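Local structure of prephenate dehydrogenase (3KTD) at the interface of chains A and B. The protein probably catalyses the NAD(P)-dependent oxidative decarboxylation of prephenate to 4-hydroxyphenylpyruvate, a step of tyrosine biosynthesis. Residues are numbered along the deposited sequence; one frame, centred on the assembly and turned at random. Chains: chain A/B, Prephenate dehydrogenase.

Contact 1: the interface of chains A and B. Residues chain A 208, 226-227, 229-230; chain B 197, 201, 229-230, 233.
The short helix 225-230 of chain A, part of the helical dimerization region of the prephenate dehydrogenase family, meets helix 187-214 of chain B at B:Thr201 and B:Val197 and the 3-10 helix 232-235 at B:Val233. B:Thr201 is central. Its methyl, anti to the backbone N, points into chain A, where B:Thr201 CG2 lies 3.7 Å from A:Ser230 CB and also reaches A:Ser226 CB and A:Leu208 CD2. The hydroxyl turns back to its own helix, B:Thr201 OG1 bonding to B:Val197 O at 2.7 Å from above the carbonyl plane at a C=O...O angle of 99°; this bond helps hold the rotamer that presents the methyl to the partner. The side chains of A:Leu208 and B:Thr201 cross at about a right angle. Next to A:Ser226 in sequence, A:Tyr227 lays a ring face against B:Val197, whose CG1 sits off-centre toward the rim, while A:Tyr227 CD1 comes 3.8 Å from B:Val197 CA. A water joins the chains near the two-fold axis: A:Ser230 OG is 3.0 Å from water 1, which in turn lies 2.8 Å from the backbone oxygen B:Asp229 O. The two Asp229 carboxylates stand apart, A:Asp229 OD2 being 5.7 Å from B:Asp229 OD1, and each may slightly disfavour the other's negative charge. With its twin, the patch joins the centre of the dimer through close apolar contacts, many of them of small side chains, and a bridging water.

Contact 2: the interface of chains A and B. Residues chain A 196, 200, 255, 258-259; chain B 208, 211-212.
Both flat groups of this patch belong to chain A: the guanidinium of A:Arg196 and the carboxylate of A:Glu258, paired end-on. A:Glu258 OE1 lies at the guanidinium edge, in its plane, 3.0 Å from A:Arg196 NH1 along a nearly straight bond (169° at H). A:Arg196 NH2 completes the salt bridge to A:Glu258 OE2 at 2.7 Å. Both carboxylate oxygens are met from above their own plane, so the two flat groups are not coplanar. The contact across the interface uses the same A:Arg196 NH1, which donates to the backbone oxygen B:Val211 O at 2.7 Å; this bond is more bent, 131° at H, and the acceptor is tilted from the guanidinium plane. NH1 is thus shared between the carboxylate and the partner's helix, and A:Glu258, from helix 249-270, acts as the second-shell residue that orients the arginine. The extended arginine chain crosses the B:Val211 side chain obliquely, with A:Arg196 CG 3.9 Å from B:Val211 CG1. Anti to its backbone nitrogen (chi1 171°), B:Val211 CG1 also meets A:Leu200 CD2 tip to tip at 3.7 Å. The other methyl, B:Val211 CG2, packs 4.0 Å from A:Ala259 CA, so the valine wedges between helices 187-214 and 249-270 of chain A. B:Leu208 CD1 extends the apolar contact one turn along, 4.0 Å from A:Leu200 CD2. The site combines a buttressed arginine with a valine wedge and probably helps hold the C-terminal half of one long helix against the partner subunit.

Contact 3: the interface of chains A and B. Residues chain A 193, 196-197, 291; chain B 212, 219, 222-223.
A:Val197 and A:Ala193, one turn apart on helix 187-214, pack against helix 216-222 of chain B and the residue that follows it, B:Ala223. The valine and B:Ser219 form the denser part of the contact. The valine's CB and both methyls are engaged: A:Val197 CG1, placed anti to the carbonyl carbon (chi1 -57°), faces the middle of the short helix and lies 3.9 Å from B:Ser219 CB, while A:Val197 CG2 turns to the helix end, 3.8 Å from B:Ala223 CA. The two branches therefore straddle the stretch where helix 216-222 gives way to loop. B:Ser219 OG, anti to its carbonyl carbon, points across toward helix 187-214, to the backbone of A:Ala193 and the methylene A:Arg196 CD, 3.6 Å from the latter. Next to it A:Ala193 CB fits against the same short helix, 3.8 Å from B:Ser219 CA; the small side chain probably helps the two helices come close. Toward the margins the contact thins out. B:Leu222 has little surface hidden by the partner and reaches it with the tip of one branch, B:Leu222 CD1 lying 3.7 Å from A:Ala193 CB. B:Gly212 is more distant still, its CA 4.3 Å from A:Arg196 CB. On the far side of the valine a second element of chain A, helix 278-293, contributes A:Tyr291, which meets the partner with a ring carbon: A:Tyr291 CE1 lies 3.5 Å from the methyl B:Ala223 CB.

Contact 4: the interface of chains A and B. Residues chain A 211-212, 214-215, 218-219; chain B 193, 196-197.
B:Arg196 makes a hydrogen bond across the patch, its NH1 donating to the backbone oxygen A:Val211 O at 2.7 Å near the end of helix 187-214. The nitrogen lies in the carbonyl plane, on a lone pair, with a C=O...N angle of 140°; the bond is bent at the hydrogen (139°), and the acceptor sits somewhat off the guanidinium plane. Around this bond the arginine runs along the end of the helix. Its side chain slants over A:Val211, and A:Asn214 borders one guanidinium face, its backbone carbon above the plane toward the rim, with A:Asn214 CB 3.6 Å from B:Arg196 NH1. The methylene B:Arg196 CD lies 3.5 Å from A:Gly215 CA, at the turn between helices 187-214 and 216-222. A:Ser219 adds another direct contact from the next helix, its OG facing B:Arg196 CD at 3.6 Å and B:Ala193 CA at 3.5 Å and so bordering the arginine stem. A:Ser219 CA also packs 3.9 Å from B:Ala193 CB, and A:Ser219 CB touches B:Val197 CG1 at the same distance. What positions the head group is a chain extended from CG to NE, which leaves the backbone of B:Arg196 with CG anti to the carbonyl carbon (chi1 -68°). In the fold, the site lies where the long helix 187-214 of chain A ends and the chain turns into helix 216-222, with the first half of the partner's long helix packed against that corner.

Contact 1: the interface of chains A and B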
loop_
_atom_site.group_PDB
_atom_site.type_symbol
_atom_site.label_atom_id
_atom_site.label_comp_id
_atom_site.label_asym_id
_atom_site.label_seq_id
_atom_site.Cartn_x
_atom_site.Cartn_y
_atom_site.Cartn_z
ATOM N N LEU A 208 5.491 6.638 -7.101
ATOM C CA LEU A 208 4.896 5.530 -7.832
ATOM C C LEU A 208 3.761 6.018 -8.716
ATOM O O LEU A 208 3.614 5.559 -9.847
ATOM C CB LEU A 208 4.385 4.459 -6.861
ATOM C CG LEU A 208 3.684 3.257 -7.512
ATOM C CD1 LEU A 208 4.641 2.504 -8.427
ATOM C CD2 LEU A 208 3.073 2.324 -6.465
ATOM N N SER A 226 -2.258 -4.083 -6.119
ATOM C CA SER A 226 -1.002 -3.678 -5.509
ATOM C C SER A 226 -0.762 -2.185 -5.743
ATOM O O SER A 226 -0.354 -1.465 -4.833
ATOM C CB SER A 226 0.170 -4.530 -6.025
ATOM O OG SER A 226 0.409 -4.350 -7.411
ATOM N N TYR A 227 -1.058 -1.721 -6.952
ATOM C CA TYR A 227 -0.885 -0.310 -7.310
ATOM C C TYR A 227 -1.864 0.598 -6.597
ATOM O O TYR A 227 -1.491 1.661 -6.121
ATOM C CB TYR A 227 -1.057 -0.128 -8.806
ATOM C CG TYR A 227 -0.669 1.229 -9.307
ATOM C CD1 TYR A 227 0.660 1.556 -9.511
ATOM C CD2 TYR A 227 -1.638 2.179 -9.616
ATOM C CE1 TYR A 227 1.018 2.797 -10.001
ATOM C CE2 TYR A 227 -1.296 3.427 -10.099
ATOM C CZ TYR A 227 0.034 3.734 -10.294
ATOM O OH TYR A 227 0.383 4.977 -10.783
ATOM N N ASP A 229 -3.201 0.110 -3.756
ATOM C CA ASP A 229 -2.770 0.191 -2.354
ATOM C C ASP A 229 -1.521 1.047 -2.142
ATOM O O ASP A 229 -1.461 1.853 -1.205
ATOM C CB ASP A 229 -2.517 -1.216 -1.785
ATOM C CG ASP A 229 -3.772 -2.072 -1.742
ATOM O OD1 ASP A 229 -4.838 -1.595 -2.184
ATOM O OD2 ASP A 229 -3.683 -3.229 -1.276
ATOM N N SER A 230 -0.527 0.856 -3.002
ATOM C CA SER A 230 0.737 1.572 -2.873
ATOM C C SER A 230 0.657 3.034 -3.268
ATOM O O SER A 230 1.549 3.784 -2.905
ATOM C CB SER A 230 1.846 0.886 -3.672
ATOM O OG SER A 230 2.233 -0.329 -3.056
ATOM N N VAL B 197 3.512 -0.414 -13.134
ATOM C CA VAL B 197 2.381 -0.497 -12.195
ATOM C C VAL B 197 2.318 -1.746 -11.325
ATOM O O VAL B 197 1.544 -1.773 -10.372
ATOM C CB VAL B 197 1.033 -0.363 -12.938
ATOM C CG1 VAL B 197 0.978 0.956 -13.696
ATOM C CG2 VAL B 197 0.813 -1.541 -13.894
ATOM N N THR B 201 6.083 -1.537 -8.208
ATOM C CA THR B 201 5.300 -1.542 -6.982
ATOM C C THR B 201 5.893 -2.507 -5.959
ATOM O O THR B 201 5.999 -2.193 -4.761
ATOM C CB THR B 201 3.836 -1.955 -7.248
ATOM O OG1 THR B 201 3.323 -1.231 -8.380
ATOM C CG2 THR B 201 2.957 -1.711 -5.994
ATOM N N ASP B 229 -0.636 -0.681 4.012
ATOM C CA ASP B 229 -1.069 -0.801 2.626
ATOM C C ASP B 229 0.118 -0.850 1.652
ATOM O O ASP B 229 0.147 -1.668 0.738
ATOM C CB ASP B 229 -1.991 0.366 2.241
ATOM C CG ASP B 229 -3.316 0.394 3.028
ATOM O OD1 ASP B 229 -3.632 -0.553 3.791
ATOM O OD2 ASP B 229 -4.056 1.391 2.867
ATOM N N SER B 230 1.110 0.011 1.857
ATOM C CA SER B 230 2.232 0.144 0.899
ATOM C C SER B 230 3.288 -0.954 1.001
ATOM O O SER B 230 4.155 -1.046 0.136
ATOM C CB SER B 230 2.927 1.506 1.066
ATOM O OG SER B 230 1.992 2.569 1.180
ATOM N N VAL B 233 2.422 -6.020 -0.592
ATOM C CA VAL B 233 3.048 -6.939 -1.564
ATOM C C VAL B 233 4.426 -7.436 -1.137
ATOM O O VAL B 233 4.918 -8.401 -1.710
ATOM C CB VAL B 233 3.152 -6.372 -3.008
ATOM C CG1 VAL B 233 1.770 -6.123 -3.576
ATOM C CG2 VAL B 233 4.003 -5.123 -3.052
HETATM O O HOH W 1 1.410 -2.801 -1.495
#

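Contact 2: the interface of chains A and B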
loop_
_atom_site.group_PDB
_atom_site.type_symbol
_atom_site.label_atom_id
_atom_site.label_comp_id
_atom_site.label_asym_id
_atom_site.label_seq_id
_atom_site.Cartn_x
_atom_site.Cartn_y
_atom_site.Cartn_z
ATOM N N ARG A 196 10.527 7.072 8.635
ATOM C CA ARG A 196 10.586 5.769 8.001
ATOM C C ARG A 196 9.207 5.215 7.666
ATOM O O ARG A 196 8.945 4.884 6.513
ATOM C CB ARG A 196 11.313 4.779 8.906
ATOM C CG ARG A 196 12.788 5.115 9.156
ATOM C CD ARG A 196 13.386 4.209 10.238
ATOM N NE ARG A 196 14.820 4.423 10.395
ATOM C CZ ARG A 196 15.765 3.904 9.616
ATOM N NH1 ARG A 196 15.458 3.118 8.589
ATOM N NH2 ARG A 196 17.035 4.182 9.860
ATOM N N LEU A 200 8.372 8.656 4.495
ATOM C CA LEU A 200 8.917 7.964 3.323
ATOM C C LEU A 200 7.792 7.218 2.622
ATOM O O LEU A 200 7.765 7.153 1.388
ATOM C CB LEU A 200 10.022 6.979 3.718
ATOM C CG LEU A 200 10.668 6.137 2.603
ATOM C CD1 LEU A 200 11.463 7.004 1.624
ATOM C CD2 LEU A 200 11.565 5.058 3.208
ATOM N N ALA A 255 16.300 8.611 6.170
ATOM C CA ALA A 255 15.425 7.515 5.767
ATOM C C ALA A 255 15.427 7.335 4.237
ATOM O O ALA A 255 15.606 6.230 3.745
ATOM C CB ALA A 255 14.009 7.760 6.292
ATOM N N GLU A 258 18.513 5.688 2.870
ATOM C CA GLU A 258 18.520 4.244 3.024
ATOM C C GLU A 258 17.735 3.638 1.862
ATOM O O GLU A 258 18.149 2.640 1.281
ATOM C CB GLU A 258 17.921 3.811 4.365
ATOM C CG GLU A 258 18.801 4.082 5.571
ATOM C CD GLU A 258 18.383 3.285 6.807
ATOM O OE1 GLU A 258 17.613 2.295 6.681
ATOM O OE2 GLU A 258 18.838 3.647 7.915
ATOM N N ALA A 259 16.607 4.258 1.528
ATOM C CA ALA A 259 15.783 3.809 0.419
ATOM C C ALA A 259 16.576 3.841 -0.902
ATOM O O ALA A 259 16.537 2.888 -1.665
ATOM C CB ALA A 259 14.547 4.658 0.319
ATOM N N LEU B 208 10.497 -0.244 1.270
ATOM C CA LEU B 208 9.866 0.421 2.411
ATOM C C LEU B 208 9.882 -0.494 3.636
ATOM O O LEU B 208 10.273 -0.082 4.728
ATOM C CB LEU B 208 8.428 0.841 2.068
ATOM C CG LEU B 208 7.581 1.557 3.132
ATOM C CD1 LEU B 208 8.268 2.820 3.653
ATOM C CD2 LEU B 208 6.218 1.901 2.556
ATOM N N VAL B 211 13.395 -0.437 5.159
ATOM C CA VAL B 211 13.707 0.826 5.811
ATOM C C VAL B 211 12.989 0.902 7.155
ATOM O O VAL B 211 13.595 1.247 8.163
ATOM C CB VAL B 211 13.336 2.035 4.971
ATOM C CG1 VAL B 211 13.478 3.320 5.818
ATOM C CG2 VAL B 211 14.207 2.100 3.727
ATOM N N GLY B 212 11.707 0.548 7.169
ATOM C CA GLY B 212 10.924 0.547 8.405
ATOM C C GLY B 212 11.466 -0.434 9.430
ATOM O O GLY B 212 11.478 -0.148 10.629
#

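Contact 3: the interface of chains A and B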
loop_
_atom_site.group_PDB
_atom_site.type_symbol
_atom_site.label_atom_id
_atom_site.label_comp_id
_atom_site.label_asym_id
_atom_site.label_seq_id
_atom_site.Cartn_x
_atom_site.Cartn_y
_atom_site.Cartn_z
ATOM N N ALA A 193 11.306 7.457 13.551
ATOM C CA ALA A 193 10.342 6.417 13.210
ATOM C C ALA A 193 9.347 6.901 12.159
ATOM O O ALA A 193 9.151 6.236 11.144
ATOM C CB ALA A 193 9.606 5.949 14.451
ATOM N N ARG A 196 10.527 7.072 8.635
ATOM C CA ARG A 196 10.586 5.769 8.001
ATOM C C ARG A 196 9.207 5.215 7.666
ATOM O O ARG A 196 8.945 4.884 6.513
ATOM C CB ARG A 196 11.313 4.779 8.906
ATOM C CG ARG A 196 12.788 5.115 9.156
ATOM C CD ARG A 196 13.386 4.209 10.238
ATOM N NE ARG A 196 14.820 4.423 10.395
ATOM C CZ ARG A 196 15.765 3.904 9.616
ATOM N NH1 ARG A 196 15.458 3.118 8.589
ATOM N NH2 ARG A 196 17.035 4.182 9.860
ATOM N N VAL A 197 8.321 5.145 8.658
ATOM C CA VAL A 197 7.061 4.417 8.489
ATOM C C VAL A 197 5.872 5.217 7.965
ATOM O O VAL A 197 4.817 4.641 7.668
ATOM C CB VAL A 197 6.647 3.714 9.801
ATOM C CG1 VAL A 197 7.742 2.772 10.261
ATOM C CG2 VAL A 197 6.322 4.727 10.868
ATOM N N TYR A 291 6.853 -7.051 10.665
ATOM C CA TYR A 291 5.816 -6.042 10.888
ATOM C C TYR A 291 4.455 -6.697 11.186
ATOM O O TYR A 291 3.820 -6.389 12.208
ATOM C CB TYR A 291 5.691 -5.090 9.700
ATOM C CG TYR A 291 4.446 -4.237 9.788
ATOM C CD1 TYR A 291 4.351 -3.203 10.718
ATOM C CD2 TYR A 291 3.345 -4.489 8.973
ATOM C CE1 TYR A 291 3.207 -2.437 10.818
ATOM C CE2 TYR A 291 2.196 -3.719 9.064
ATOM C CZ TYR A 291 2.130 -2.703 9.990
ATOM O OH TYR A 291 0.987 -1.942 10.087
ATOM N N GLY B 212 11.707 0.548 7.169
ATOM C CA GLY B 212 10.924 0.547 8.405
ATOM C C GLY B 212 11.466 -0.434 9.430
ATOM O O GLY B 212 11.478 -0.148 10.629
ATOM N N SER B 219 9.886 1.870 15.332
ATOM C CA SER B 219 9.384 2.163 13.987
ATOM C C SER B 219 8.227 1.249 13.624
ATOM O O SER B 219 7.163 1.719 13.230
ATOM C CB SER B 219 10.486 2.030 12.936
ATOM O OG SER B 219 11.451 3.047 13.081
ATOM N N LEU B 222 5.063 2.007 15.579
ATOM C CA LEU B 222 4.406 3.253 15.166
ATOM C C LEU B 222 3.828 3.235 13.739
ATOM O O LEU B 222 3.090 4.157 13.351
ATOM C CB LEU B 222 5.391 4.434 15.277
ATOM C CG LEU B 222 5.899 4.828 16.667
ATOM C CD1 LEU B 222 6.588 6.170 16.580
ATOM C CD2 LEU B 222 4.787 4.884 17.685
ATOM N N ALA B 223 4.176 2.210 12.958
ATOM C CA ALA B 223 3.685 2.077 11.595
ATOM C C ALA B 223 2.174 1.954 11.614
ATOM O O ALA B 223 1.635 1.159 12.376
ATOM C CB ALA B 223 4.302 0.851 10.933
#

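Contact 4: the interface of chains A and B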
loop_
_atom_site.group_PDB
_atom_site.type_symbol
_atom_site.label_atom_id
_atom_site.label_comp_id
_atom_site.label_asym_id
_atom_site.label_seq_id
_atom_site.Cartn_x
_atom_site.Cartn_y
_atom_site.Cartn_z
ATOM N N VAL A 211 5.344 7.693 -11.878
ATOM C CA VAL A 211 5.924 6.699 -12.787
ATOM C C VAL A 211 4.838 5.896 -13.515
ATOM O O VAL A 211 4.999 5.532 -14.686
ATOM C CB VAL A 211 6.905 5.748 -12.071
ATOM C CG1 VAL A 211 7.450 4.686 -13.045
ATOM C CG2 VAL A 211 8.056 6.542 -11.448
ATOM N N GLY A 212 3.732 5.637 -12.828
ATOM C CA GLY A 212 2.597 4.942 -13.436
ATOM C C GLY A 212 1.868 5.824 -14.430
ATOM O O GLY A 212 1.563 5.396 -15.553
ATOM N N ASN A 214 3.117 8.340 -15.972
ATOM C CA ASN A 214 4.035 8.512 -17.105
ATOM C C ASN A 214 3.835 7.449 -18.170
ATOM O O ASN A 214 4.068 7.707 -19.349
ATOM C CB ASN A 214 5.502 8.482 -16.654
ATOM C CG ASN A 214 5.924 9.736 -15.886
ATOM O OD1 ASN A 214 5.168 10.705 -15.736
ATOM N ND2 ASN A 214 7.150 9.710 -15.389
ATOM N N GLY A 215 3.408 6.257 -17.755
ATOM C CA GLY A 215 3.180 5.139 -18.681
ATOM C C GLY A 215 1.984 5.303 -19.611
ATOM O O GLY A 215 1.820 4.522 -20.557
ATOM N N LEU A 218 -2.268 2.555 -21.265
ATOM C CA LEU A 218 -2.116 1.141 -20.962
ATOM C C LEU A 218 -1.729 0.940 -19.486
ATOM O O LEU A 218 -2.313 0.103 -18.799
ATOM C CB LEU A 218 -1.103 0.492 -21.905
ATOM C CG LEU A 218 -1.110 -1.038 -21.959
ATOM C CD1 LEU A 218 -2.506 -1.578 -22.245
ATOM C CD2 LEU A 218 -0.108 -1.549 -23.000
ATOM N N SER A 219 -0.787 1.730 -18.983
ATOM C CA SER A 219 -0.316 1.547 -17.613
ATOM C C SER A 219 -1.419 1.742 -16.575
ATOM O O SER A 219 -1.602 0.917 -15.687
ATOM C CB SER A 219 0.858 2.478 -17.313
ATOM O OG SER A 219 2.028 2.002 -17.955
ATOM N N ALA B 193 4.344 -1.514 -19.163
ATOM C CA ALA B 193 3.275 -1.205 -18.213
ATOM C C ALA B 193 3.407 -2.018 -16.935
ATOM O O ALA B 193 3.360 -1.473 -15.832
ATOM C CB ALA B 193 1.916 -1.471 -18.839
ATOM N N ARG B 196 6.007 -0.790 -14.691
ATOM C CA ARG B 196 5.624 0.432 -13.990
ATOM C C ARG B 196 4.631 0.249 -12.852
ATOM O O ARG B 196 4.879 0.703 -11.748
ATOM C CB ARG B 196 5.031 1.443 -14.981
ATOM C CG ARG B 196 6.030 1.999 -15.986
ATOM C CD ARG B 196 5.359 2.873 -17.035
ATOM N NE ARG B 196 6.348 3.458 -17.923
ATOM C CZ ARG B 196 7.083 4.526 -17.640
ATOM N NH1 ARG B 196 6.949 5.163 -16.480
ATOM N NH2 ARG B 196 7.964 4.966 -18.523
ATOM N N VAL B 197 3.512 -0.414 -13.134
ATOM C CA VAL B 197 2.381 -0.497 -12.195
ATOM C C VAL B 197 2.318 -1.746 -11.325
ATOM O O VAL B 197 1.544 -1.773 -10.372
ATOM C CB VAL B 197 1.033 -0.363 -12.938
ATOM C CG1 VAL B 197 0.978 0.956 -13.696
ATOM C CG2 VAL B 197 0.813 -1.541 -13.894
#

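Helix 187-214 of both chains contributes to all four contacts, making it the common thread of the dimer interface. Contact 1 lies centrally, with C-alpha centres about 15 Å from contact 2, 17 Å from contact 3 and 12 Å from contact 4, with which it shares B:Val197. Contacts 2 and 3 are neighbours, about 9 Å apart, and share A:Arg196 and B:Gly212. Contact 4, about 28 Å from contact 3, largely repeats contacts 2 and 3 with the chains exchanged, as two-fold symmetry requires. The dimerization region of the family makes it likely that this dimer is the biological one.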